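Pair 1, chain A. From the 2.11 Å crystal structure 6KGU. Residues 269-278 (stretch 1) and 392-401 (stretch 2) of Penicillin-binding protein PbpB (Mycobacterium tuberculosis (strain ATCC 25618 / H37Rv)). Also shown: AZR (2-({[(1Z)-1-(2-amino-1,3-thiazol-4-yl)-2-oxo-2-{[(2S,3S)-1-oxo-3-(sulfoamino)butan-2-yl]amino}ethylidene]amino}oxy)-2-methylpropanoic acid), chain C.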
# COMPACT_ATOMS: atom_id res chain seq x y z
N SER A 269 6.90 -0.47 12.27
CA SER A 269 5.85 -1.15 13.03
C SER A 269 4.65 -1.62 12.21
O SER A 269 3.85 -2.41 12.72
CB SER A 269 5.34 -0.23 14.15
OG SER A 269 6.32 -0.11 15.17
N VAL A 270 4.47 -1.14 10.96
CA VAL A 270 3.37 -1.71 10.19
C VAL A 270 3.62 -3.18 9.93
O VAL A 270 2.67 -3.94 9.71
CB VAL A 270 3.11 -0.99 8.85
CG1 VAL A 270 2.44 0.34 9.11
CG2 VAL A 270 4.40 -0.85 8.01
N ASN A 271 4.88 -3.62 10.00
CA ASN A 271 5.17 -5.03 9.85
C ASN A 271 4.65 -5.89 11.00
O ASN A 271 4.66 -7.12 10.88
CB ASN A 271 6.68 -5.25 9.70
CG ASN A 271 6.99 -6.53 8.96
OD1 ASN A 271 6.42 -6.78 7.90
ND2 ASN A 271 7.85 -7.37 9.52
N LYS A 272 4.20 -5.28 12.10
CA LYS A 272 3.79 -6.07 13.26
C LYS A 272 2.56 -6.91 12.96
O LYS A 272 2.29 -7.86 13.71
CB LYS A 272 3.56 -5.16 14.47
CG LYS A 272 4.87 -4.56 15.03
CD LYS A 272 4.64 -3.73 16.28
CE LYS A 272 5.91 -3.01 16.74
NZ LYS A 272 5.66 -2.16 17.96
N ILE A 273 1.84 -6.62 11.88
CA ILE A 273 0.76 -7.50 11.46
C ILE A 273 1.24 -8.95 11.32
O ILE A 273 0.48 -9.88 11.61
CB ILE A 273 0.14 -6.98 10.14
CG1 ILE A 273 -1.14 -7.76 9.82
CG2 ILE A 273 1.15 -7.07 8.98
CD1 ILE A 273 -1.83 -7.28 8.56
N VAL A 274 2.50 -9.16 10.94
CA VAL A 274 2.98 -10.53 10.76
C VAL A 274 3.08 -11.24 12.11
O VAL A 274 2.57 -12.36 12.26
CB VAL A 274 4.31 -10.55 10.00
CG1 VAL A 274 4.79 -11.97 9.82
CG2 VAL A 274 4.14 -9.88 8.61
N ALA A 275 3.72 -10.61 13.10
CA ALA A 275 3.79 -11.20 14.43
C ALA A 275 2.40 -11.42 15.01
O ALA A 275 2.15 -12.45 15.65
CB ALA A 275 4.62 -10.31 15.37
N ALA A 276 1.51 -10.44 14.84
CA ALA A 276 0.16 -10.57 15.40
C ALA A 276 -0.56 -11.76 14.81
O ALA A 276 -1.20 -12.53 15.54
CB ALA A 276 -0.65 -9.29 15.14
N SER A 277 -0.47 -11.92 13.49
CA SER A 277 -1.13 -13.02 12.79
C SER A 277 -0.51 -14.35 13.17
O SER A 277 -1.23 -15.34 13.38
CB SER A 277 -1.01 -12.80 11.28
OG SER A 277 -1.63 -11.58 10.89
N ALA A 278 0.81 -14.41 13.27
CA ALA A 278 1.46 -15.67 13.60
C ALA A 278 1.10 -16.12 15.01
O ALA A 278 0.73 -17.28 15.22
CB ALA A 278 2.97 -15.53 13.44
N GLN A 392 3.15 -3.94 -1.58
CA GLN A 392 3.34 -5.13 -0.75
C GLN A 392 2.77 -4.92 0.65
O GLN A 392 2.09 -5.80 1.20
CB GLN A 392 4.83 -5.46 -0.64
CG GLN A 392 5.42 -6.08 -1.90
CD GLN A 392 6.90 -6.33 -1.76
OE1 GLN A 392 7.60 -5.53 -1.14
NE2 GLN A 392 7.39 -7.42 -2.35
N MET A 393 3.09 -3.78 1.27
CA MET A 393 2.56 -3.49 2.61
C MET A 393 1.05 -3.54 2.61
O MET A 393 0.43 -4.22 3.44
CB MET A 393 3.06 -2.11 3.05
CG MET A 393 2.63 -1.69 4.45
SD MET A 393 3.05 0.05 4.78
CE MET A 393 1.49 0.86 4.43
N THR A 394 0.42 -2.83 1.67
CA THR A 394 -1.03 -2.83 1.56
C THR A 394 -1.56 -4.24 1.26
O THR A 394 -2.63 -4.62 1.75
CB THR A 394 -1.45 -1.84 0.47
OG1 THR A 394 -0.82 -0.58 0.72
CG2 THR A 394 -2.94 -1.64 0.47
N GLY A 395 -0.82 -5.02 0.48
CA GLY A 395 -1.27 -6.37 0.16
C GLY A 395 -1.29 -7.28 1.38
O GLY A 395 -2.14 -8.17 1.47
N MET A 396 -0.38 -7.05 2.33
CA MET A 396 -0.40 -7.79 3.60
C MET A 396 -1.72 -7.60 4.32
O MET A 396 -2.30 -8.56 4.84
CB MET A 396 0.74 -7.32 4.51
CG MET A 396 2.10 -7.85 4.14
SD MET A 396 3.13 -8.05 5.60
CE MET A 396 3.46 -6.36 6.09
N TYR A 397 -2.17 -6.35 4.42
CA TYR A 397 -3.41 -6.08 5.15
C TYR A 397 -4.62 -6.56 4.36
O TYR A 397 -5.65 -6.89 4.95
CB TYR A 397 -3.48 -4.58 5.49
CG TYR A 397 -2.56 -4.24 6.64
CD1 TYR A 397 -1.18 -4.29 6.49
CD2 TYR A 397 -3.08 -3.92 7.90
CE1 TYR A 397 -0.31 -4.00 7.56
CE2 TYR A 397 -2.23 -3.64 8.97
CZ TYR A 397 -0.85 -3.69 8.79
OH TYR A 397 0.01 -3.41 9.83
N GLN A 398 -4.48 -6.66 3.03
CA GLN A 398 -5.55 -7.24 2.22
C GLN A 398 -5.78 -8.70 2.59
O GLN A 398 -6.93 -9.18 2.59
CB GLN A 398 -5.21 -7.11 0.73
CG GLN A 398 -6.30 -7.62 -0.19
CD GLN A 398 -6.23 -9.11 -0.40
OE1 GLN A 398 -5.16 -9.71 -0.26
NE2 GLN A 398 -7.36 -9.72 -0.70
N ALA A 399 -4.70 -9.44 2.88
CA ALA A 399 -4.85 -10.84 3.28
C ALA A 399 -5.73 -10.97 4.51
O ALA A 399 -6.60 -11.84 4.59
CB ALA A 399 -3.47 -11.46 3.55
N ILE A 400 -5.48 -10.11 5.50
CA ILE A 400 -6.24 -10.13 6.74
C ILE A 400 -7.65 -9.62 6.51
O ILE A 400 -8.62 -10.11 7.10
CB ILE A 400 -5.48 -9.30 7.79
CG1 ILE A 400 -4.19 -10.02 8.20
CG2 ILE A 400 -6.37 -8.96 8.99
CD1 ILE A 400 -4.45 -11.41 8.83
N ALA A 401 -7.79 -8.60 5.65
CA ALA A 401 -9.12 -8.11 5.29
C ALA A 401 -9.97 -9.21 4.64
O ALA A 401 -11.17 -9.31 4.89
CB ALA A 401 -8.98 -6.92 4.34
C7 AZR C . 7.36 3.34 18.05
S8 AZR C . 12.58 -0.08 12.31
O9 AZR C . 7.06 1.68 13.89
O10 AZR C . 10.57 1.07 16.96
O11 AZR C . 11.27 4.12 16.63
N12 AZR C . 5.58 2.44 16.58
N13 AZR C . 9.16 2.23 15.60
N14 AZR C . 11.97 3.56 15.53
N15 AZR C . 12.99 2.31 13.22
N16 AZR C . 14.15 1.83 11.23
S17 AZR C . 4.44 3.47 16.16
C18 AZR C . 6.99 2.85 16.66
C19 AZR C . 7.90 1.72 16.15
C20 AZR C . 7.15 1.10 14.94
C21 AZR C . 10.37 1.82 16.01
C22 AZR C . 11.50 2.41 15.23
C23 AZR C . 11.71 5.42 16.97
C24 AZR C . 12.08 1.68 14.07
C25 AZR C . 11.76 0.41 13.75
C26 AZR C . 13.33 1.50 12.24
C27 AZR C . 11.25 6.33 15.84
C28 AZR C . 11.11 5.85 18.30
C29 AZR C . 13.23 5.39 17.07
O30 AZR C . 13.87 4.38 17.22
O31 AZR C . 13.76 6.58 17.03
O32 AZR C . 4.24 4.37 17.24
O33 AZR C . 3.12 2.64 16.09
O34 AZR C . 4.71 3.93 14.85

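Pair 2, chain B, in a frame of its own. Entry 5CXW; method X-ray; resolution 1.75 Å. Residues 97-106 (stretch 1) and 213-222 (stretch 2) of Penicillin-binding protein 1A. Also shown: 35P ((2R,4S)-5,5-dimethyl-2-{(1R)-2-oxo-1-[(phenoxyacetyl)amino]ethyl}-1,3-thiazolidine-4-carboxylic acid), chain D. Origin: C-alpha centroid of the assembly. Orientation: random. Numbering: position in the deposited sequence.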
# COMPACT_ATOMS: atom_id res chain seq x y z
N SER B 97 7.57 6.93 2.36
CA SER B 97 8.27 6.47 1.17
C SER B 97 7.56 5.37 0.42
O SER B 97 7.97 5.06 -0.71
CB SER B 97 9.64 5.97 1.52
OG SER B 97 10.46 7.04 2.03
N SER B 98 6.49 4.80 0.96
CA SER B 98 5.75 3.80 0.21
C SER B 98 5.07 4.43 -1.00
O SER B 98 4.70 3.72 -1.95
CB SER B 98 4.76 3.03 1.09
OG SER B 98 3.74 3.84 1.62
N PHE B 99 4.95 5.77 -0.99
CA PHE B 99 4.31 6.46 -2.09
C PHE B 99 5.29 6.67 -3.27
O PHE B 99 4.83 7.00 -4.41
CB PHE B 99 3.77 7.81 -1.65
CG PHE B 99 2.42 8.11 -2.23
CD1 PHE B 99 1.33 7.41 -1.79
CD2 PHE B 99 2.25 9.05 -3.23
CE1 PHE B 99 0.10 7.61 -2.32
CE2 PHE B 99 0.97 9.28 -3.74
CZ PHE B 99 -0.08 8.56 -3.30
N LYS B 100 6.60 6.43 -3.07
CA LYS B 100 7.56 6.66 -4.12
C LYS B 100 7.29 5.83 -5.38
O LYS B 100 7.71 6.21 -6.49
CB LYS B 100 9.02 6.35 -3.67
CG LYS B 100 9.55 7.35 -2.68
CD LYS B 100 10.92 7.01 -2.15
CE LYS B 100 11.29 8.05 -1.13
NZ LYS B 100 12.50 7.67 -0.47
N VAL B 101 6.70 4.65 -5.20
CA VAL B 101 6.43 3.75 -6.33
C VAL B 101 5.58 4.44 -7.35
O VAL B 101 5.68 4.15 -8.54
CB VAL B 101 5.82 2.37 -5.92
CG1 VAL B 101 6.69 1.70 -4.91
CG2 VAL B 101 4.37 2.51 -5.48
N PHE B 102 4.74 5.40 -6.93
CA PHE B 102 3.88 6.09 -7.92
C PHE B 102 4.66 7.11 -8.72
O PHE B 102 4.31 7.36 -9.88
CB PHE B 102 2.63 6.69 -7.23
CG PHE B 102 1.88 5.64 -6.50
CD1 PHE B 102 1.41 4.52 -7.17
CD2 PHE B 102 1.70 5.70 -5.14
CE1 PHE B 102 0.77 3.49 -6.50
CE2 PHE B 102 1.04 4.67 -4.46
CZ PHE B 102 0.59 3.55 -5.14
N ALA B 103 5.69 7.71 -8.12
CA ALA B 103 6.62 8.52 -8.91
C ALA B 103 7.34 7.67 -9.93
O ALA B 103 7.61 8.08 -11.06
CB ALA B 103 7.60 9.27 -8.06
N LEU B 104 7.68 6.45 -9.57
CA LEU B 104 8.34 5.56 -10.53
C LEU B 104 7.42 5.13 -11.65
O LEU B 104 7.81 5.13 -12.84
CB LEU B 104 8.91 4.37 -9.78
CG LEU B 104 9.74 3.40 -10.61
CD1 LEU B 104 10.88 4.02 -11.37
CD2 LEU B 104 10.26 2.27 -9.75
N VAL B 105 6.16 4.84 -11.30
CA VAL B 105 5.17 4.62 -12.33
C VAL B 105 5.13 5.78 -13.31
O VAL B 105 5.18 5.59 -14.54
CB VAL B 105 3.73 4.38 -11.78
CG1 VAL B 105 2.73 4.32 -12.89
CG2 VAL B 105 3.66 3.07 -10.99
N ALA B 106 4.99 6.98 -12.77
CA ALA B 106 4.87 8.17 -13.60
C ALA B 106 6.08 8.34 -14.54
O ALA B 106 5.92 8.71 -15.71
CB ALA B 106 4.76 9.41 -12.75
N ASP B 213 -6.36 1.62 0.17
CA ASP B 213 -5.94 2.22 -1.10
C ASP B 213 -4.56 1.70 -1.49
O ASP B 213 -4.32 1.39 -2.62
CB ASP B 213 -5.82 3.76 -0.98
CG ASP B 213 -7.18 4.47 -0.82
OD1 ASP B 213 -8.08 4.19 -1.65
OD2 ASP B 213 -7.30 5.36 0.05
N MET B 214 -3.65 1.64 -0.53
CA MET B 214 -2.28 1.18 -0.83
C MET B 214 -2.27 -0.31 -1.28
O MET B 214 -1.62 -0.67 -2.25
CB MET B 214 -1.34 1.39 0.36
CG MET B 214 -1.06 2.85 0.67
SD MET B 214 -0.24 3.73 -0.68
CE MET B 214 1.38 3.02 -0.57
N ALA B 215 -3.05 -1.16 -0.59
CA ALA B 215 -3.12 -2.55 -0.97
C ALA B 215 -3.68 -2.69 -2.38
O ALA B 215 -3.17 -3.48 -3.21
CB ALA B 215 -3.95 -3.34 0.02
N SER B 216 -4.71 -1.90 -2.66
CA SER B 216 -5.36 -1.94 -3.98
C SER B 216 -4.44 -1.44 -5.07
O SER B 216 -4.34 -2.07 -6.16
CB SER B 216 -6.64 -1.10 -3.91
OG SER B 216 -7.26 -0.97 -5.19
N ALA B 217 -3.78 -0.30 -4.87
CA ALA B 217 -2.88 0.23 -5.88
C ALA B 217 -1.70 -0.71 -6.18
O ALA B 217 -1.30 -0.89 -7.35
CB ALA B 217 -2.39 1.65 -5.50
N TYR B 218 -1.14 -1.30 -5.15
CA TYR B 218 -0.04 -2.28 -5.33
C TYR B 218 -0.59 -3.58 -5.99
O TYR B 218 0.10 -4.21 -6.82
CB TYR B 218 0.65 -2.57 -4.03
CG TYR B 218 1.71 -1.61 -3.59
CD1 TYR B 218 1.50 -0.21 -3.60
CD2 TYR B 218 2.94 -2.06 -3.10
CE1 TYR B 218 2.48 0.67 -3.14
CE2 TYR B 218 3.88 -1.21 -2.59
CZ TYR B 218 3.65 0.15 -2.61
OH TYR B 218 4.62 1.06 -2.12
N ALA B 219 -1.88 -3.91 -5.74
CA ALA B 219 -2.53 -5.04 -6.47
C ALA B 219 -2.54 -4.77 -7.98
O ALA B 219 -2.29 -5.67 -8.79
CB ALA B 219 -3.90 -5.33 -5.90
N THR B 220 -2.75 -3.52 -8.39
CA THR B 220 -2.75 -3.18 -9.79
C THR B 220 -1.37 -3.44 -10.39
O THR B 220 -1.25 -3.96 -11.53
CB THR B 220 -3.19 -1.71 -9.96
OG1 THR B 220 -4.53 -1.56 -9.48
CG2 THR B 220 -3.12 -1.23 -11.39
N LEU B 221 -0.33 -3.09 -9.64
CA LEU B 221 1.03 -3.41 -10.05
C LEU B 221 1.24 -4.93 -10.18
O LEU B 221 1.81 -5.40 -11.19
CB LEU B 221 2.06 -2.77 -9.14
CG LEU B 221 2.09 -1.25 -9.11
CD1 LEU B 221 2.99 -0.79 -7.97
CD2 LEU B 221 2.57 -0.71 -10.44
N ALA B 222 0.76 -5.65 -9.18
CA ALA B 222 0.90 -7.13 -9.11
C ALA B 222 0.21 -7.80 -10.29
O ALA B 222 0.64 -8.86 -10.77
CB ALA B 222 0.34 -7.65 -7.80
C24 35P D . 13.13 12.52 8.96
C23 35P D . 13.24 12.96 10.28
C22 35P D . 12.74 12.20 11.31
C21 35P D . 12.13 10.98 11.07
C20 35P D . 12.02 10.51 9.78
C19 35P D . 12.53 11.29 8.71
O1 35P D . 12.47 10.88 7.40
C2 35P D . 12.11 9.53 7.12
C3 35P D . 12.40 9.24 5.67
O18 35P D . 13.27 9.87 5.08
N4 35P D . 11.66 8.28 5.15
C5 35P D . 11.85 7.83 3.78
C6 35P D . 10.58 7.22 3.33
O17 35P D . 9.68 6.80 4.09
C8 35P D . 13.00 6.74 3.60
N7 35P D . 12.24 5.52 3.61
S11 35P D . 14.18 6.55 4.83
C10 35P D . 13.68 5.00 5.43
C12 35P D . 13.68 5.00 6.96
C15 35P D . 14.55 3.86 4.99
C9 35P D . 12.24 4.87 4.90
C13 35P D . 11.62 3.52 4.77
O14 35P D . 11.67 2.98 3.62
O16 35P D . 11.06 3.04 5.78

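In both pairs a short 3-10 segment runs into a helix, and that helix packs beside a second one running in roughly the same direction. The axes approach to 10.8 Å at a crossing angle of 25° in pair 1 and to 11.8 Å at 36° in pair 2. Fourteen central residues superpose with an RMSD of 0.6 Å, and all twenty positions find a counterpart.

At the start of stretch 1 the CA atoms of Ser A269 and Ser B97 fall 0.5 Å apart after superposition, and each serine is acylated by its ligand: Ser A269 OG is bonded to AZR C20 at 1.5 Å, and Ser B97 OG to 35P C6 at 1.3 Å, as expected for penicillin-binding proteins. Both serines point away from the second helix, which leaves the packing to the residues that follow.

Tyr A397 and Tyr B218 also coincide, and each ties the two stretches together. Tyr A397 OH donates a hydrogen bond to Val A270 O at 2.7 Å, and Tyr B218 OH does the same to Ser B98 O, also at 2.7 Å. Because the acceptor is a backbone carbonyl, the bond can form whether the residue is valine or serine. A tyrosine suits this place because its long, rigid ring carries the hydroxyl across the gap while offering an apolar surface to its neighbours.

That surface is used differently. In pair 1, Ile A273 CD1 sits over the ring face of Tyr A397, 3.4 Å from the centroid and almost on the ring normal; the same methyl touches Ile A400 CG1 at 3.6 Å. Its counterpart, Val B101, is shorter, and its CG2 lies 3.5 Å from Tyr B218 CE1, obliquely to the ring.

The clearest exchange of bulk involves Val A274 and Met A396, matched by Phe B102 and Ala B217. In pair 1 the small valine faces a long, flexible methionine, with Val A274 CG2 3.7 Å from Met A396 SD. In pair 2 the large side chain comes from the other helix: Phe B102 CZ reaches Ala B217 CB at 3.6 Å, and the small alanine leaves room for the ring.

Met A393 and Met B214 match in backbone but use different rotamers. Met A393, t at chi1, brings SD to 3.6 Å from Val A270 CG2. Met B214, m throughout, places SD at the edge of the Phe B102 ring, 4.1 Å from CE2, and CE 3.3 Å from Ser B98 OG.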